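Local coordinates for cell wall surface anchor family protein (Jo),Cell wall surface anchor family protein (In) (Streptococcus pneumoniae, PDB 5MKC) that is a biotechnological complex of the Jo and In parts of the pneumococcal pilus adhesin RrgA, which associate autocatalytically through a covalent isopeptide bond, at residues Ile33-Asp37 with Gly38-Asn42. Sequence-based numbering, arbitrary orientation.
Sequences IIKVD and GSEKN. With SO4 (sulfate ion), chain I.
A type II beta turn running from V36 to S39, in what is probably the Jo part, links strand 29-35 to the short strand 40-41, and S39 closes it twice on one acceptor. S39 N donates to V36 O at 3.2 Å, approaching from above the carbonyl plane. S39 OG reaches V36 O at 2.7 Å, in the carbonyl plane and on a lone pair; a chi1 of 75° turns OG back over its own backbone to face that oxygen. G38 has a positive phi, a conformation that suits glycine at this position. Over the turn sits a sulfate, probably from crystallisation: G38 N donates to its O4 at 2.7 Å, nearly straight at 170°, and E40 N to O2 at 3.0 Å. The bent K35 side chain brings NZ to O4 in a weak bond and crosses E40 at about a right angle, giving a salt bridge from NZ to E40 OE1 at 3.3 Å, whose hydrogen bond is weak. Both flanking strands pair antiparallel with strand 44-57. The N-to-O closure is common to beta turns and the OG bond is this serine's addition; glycine with positive phi at the third position is characteristic of type II.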
ATOM      1  N   ILE A  33      -0.603 -12.388 -11.681  1.00 37.71           N
ATOM      2  CA  ILE A  33      -1.698 -11.447 -11.451  1.00 40.05           C
ATOM      3  C   ILE A  33      -2.970 -11.984 -12.053  1.00 39.71           C
ATOM      4  O   ILE A  33      -2.921 -12.612 -13.077  1.00 50.09           O
ATOM      5  CB  ILE A  33      -1.433 -10.033 -12.005  1.00 43.19           C
ATOM      6  CG1 ILE A  33      -1.208 -10.072 -13.507  1.00 47.71           C
ATOM      7  CG2 ILE A  33      -0.267  -9.368 -11.297  1.00 41.34           C
ATOM      8  CD1 ILE A  33      -0.666  -8.767 -14.036  1.00 50.35           C
ATOM      9  N   ILE A  34      -4.101 -11.736 -11.393  1.00 41.98           N
ATOM     10  CA  ILE A  34      -5.392 -12.286 -11.803  1.00 47.35           C
ATOM     11  C   ILE A  34      -6.542 -11.291 -11.611  1.00 43.59           C
ATOM     12  O   ILE A  34      -6.381 -10.267 -10.966  1.00 38.54           O
ATOM     13  CB  ILE A  34      -5.723 -13.569 -11.029  1.00 48.76           C
ATOM     14  CG1 ILE A  34      -5.977 -13.236  -9.555  1.00 53.47           C
ATOM     15  CG2 ILE A  34      -4.601 -14.594 -11.211  1.00 54.07           C
ATOM     16  CD1 ILE A  34      -6.614 -14.372  -8.790  1.00 58.01           C
ATOM     17  N   LYS A  35      -7.682 -11.624 -12.197  1.00 39.82           N
ATOM     18  CA  LYS A  35      -8.863 -10.788 -12.241  1.00 43.46           C
ATOM     19  C   LYS A  35      -9.255 -10.384 -10.846  1.00 45.61           C
ATOM     20  O   LYS A  35      -9.193 -11.197  -9.924  1.00 50.73           O
ATOM     21  CB  LYS A  35     -10.016 -11.543 -12.901  1.00 51.34           C
ATOM     22  CG  LYS A  35     -11.415 -11.088 -12.503  1.00 65.41           C
ATOM     23  CD  LYS A  35     -12.411 -11.103 -13.669  1.00 81.37           C
ATOM     24  CE  LYS A  35     -13.455 -12.200 -13.535  1.00 87.89           C
ATOM     25  NZ  LYS A  35     -14.737 -11.707 -12.966  1.00 86.60           N
ATOM     26  N   VAL A  36      -9.630  -9.114 -10.711  1.00 44.46           N
ATOM     27  CA  VAL A  36     -10.199  -8.566  -9.492  1.00 50.02           C
ATOM     28  C   VAL A  36     -11.709  -8.745  -9.498  1.00 52.47           C
ATOM     29  O   VAL A  36     -12.375  -8.447 -10.497  1.00 51.71           O
ATOM     30  CB  VAL A  36      -9.884  -7.057  -9.399  1.00 46.87           C
ATOM     31  CG1 VAL A  36     -10.672  -6.418  -8.288  1.00 48.54           C
ATOM     32  CG2 VAL A  36      -8.376  -6.845  -9.211  1.00 49.27           C
ATOM     33  N   ASP A  37     -12.243  -9.238  -8.385  1.00 52.94           N
ATOM     34  CA  ASP A  37     -13.677  -9.433  -8.313  0.50 56.17           C
ATOM     35  C   ASP A  37     -14.385  -8.059  -8.359  1.00 54.52           C
ATOM     36  O   ASP A  37     -13.960  -7.082  -7.753  1.00 46.06           O
ATOM     37  CB  ASP A  37     -14.064 -10.305  -7.109  0.50 62.11           C
ATOM     38  CG  ASP A  37     -13.974 -11.829  -7.410  0.50 57.86           C
ATOM     39  OD1 ASP A  37     -13.525 -12.261  -8.503  0.50 53.77           O
ATOM     40  OD2 ASP A  37     -14.366 -12.609  -6.522  0.50 56.60           O
ATOM     41  N   GLY A  38     -15.438  -8.016  -9.168  1.00 49.56           N
ATOM     42  CA  GLY A  38     -16.200  -6.792  -9.390  1.00 55.00           C
ATOM     43  C   GLY A  38     -15.717  -5.938 -10.555  1.00 52.16           C
ATOM     44  O   GLY A  38     -16.227  -4.830 -10.762  1.00 53.06           O
ATOM     45  N   SER A  39     -14.735  -6.429 -11.309  1.00 51.65           N
ATOM     46  CA  SER A  39     -14.126  -5.649 -12.386  1.00 47.85           C
ATOM     47  C   SER A  39     -14.561  -6.078 -13.787  1.00 49.14           C
ATOM     48  O   SER A  39     -14.086  -5.526 -14.789  1.00 50.24           O
ATOM     49  CB  SER A  39     -12.594  -5.660 -12.271  1.00 43.31           C
ATOM     50  OG  SER A  39     -12.011  -6.892 -12.674  1.00 42.45           O
ATOM     51  N   GLU A  40     -15.485  -7.026 -13.862  1.00 54.14           N
ATOM     52  CA  GLU A  40     -15.984  -7.487 -15.161  1.00 64.00           C
ATOM     53  C   GLU A  40     -16.858  -6.448 -15.851  1.00 62.16           C
ATOM     54  O   GLU A  40     -17.739  -5.860 -15.224  1.00 57.14           O
ATOM     55  CB  GLU A  40     -16.783  -8.793 -15.017  1.00 67.37           C
ATOM     56  CG  GLU A  40     -16.930  -9.572 -16.318  1.00 72.33           C
ATOM     57  CD  GLU A  40     -15.626 -10.242 -16.757  1.00 90.41           C
ATOM     58  OE1 GLU A  40     -14.648 -10.362 -15.934  1.00 94.90           O
ATOM     59  OE2 GLU A  40     -15.594 -10.653 -17.944  1.00 80.57           O
ATOM     60  N   LYS A  41     -16.623  -6.261 -17.147  1.00 62.21           N
ATOM     61  CA  LYS A  41     -17.362  -5.300 -17.953  1.00 65.93           C
ATOM     62  C   LYS A  41     -17.334  -5.734 -19.410  1.00 72.45           C
ATOM     63  O   LYS A  41     -16.258  -5.814 -20.007  1.00 68.68           O
ATOM     64  CB  LYS A  41     -16.699  -3.926 -17.847  1.00 73.89           C
ATOM     65  CG  LYS A  41     -17.241  -2.873 -18.787  1.00 75.44           C
ATOM     66  CD  LYS A  41     -18.613  -2.420 -18.327  1.00 77.98           C
ATOM     67  CE  LYS A  41     -19.332  -1.623 -19.399  1.00 82.79           C
ATOM     68  NZ  LYS A  41     -20.331  -0.721 -18.759  1.00 89.49           N
ATOM     69  N   ASN A  42     -18.507  -6.005 -19.989  1.00 78.79           N
ATOM     70  CA  ASN A  42     -18.581  -6.453 -21.377  1.00 81.20           C
ATOM     71  C   ASN A  42     -17.678  -7.654 -21.659  1.00 80.01           C
ATOM     72  O   ASN A  42     -16.968  -7.654 -22.661  1.00 74.37           O
ATOM     73  CB  ASN A  42     -18.202  -5.311 -22.334  1.00 83.99           C
ATOM     74  CG  ASN A  42     -19.169  -4.151 -22.264  1.00 90.60           C
ATOM     75  OD1 ASN A  42     -20.366  -4.351 -22.073  1.00 96.27           O
ATOM     76  ND2 ASN A  42     -18.655  -2.932 -22.420  1.00 95.58           N
TER
HETATM   77  S   SO4 I 803     -17.175  -9.960 -11.532  1.00 75.41           S
HETATM   78  O1  SO4 I 803     -17.029 -10.836 -12.717  1.00 72.40           O
HETATM   79  O2  SO4 I 803     -17.261  -8.540 -11.958  1.00 80.17           O
HETATM   80  O3  SO4 I 803     -18.402 -10.298 -10.776  1.00 85.07           O
HETATM   81  O4  SO4 I 803     -16.001 -10.174 -10.651  1.00103.86           O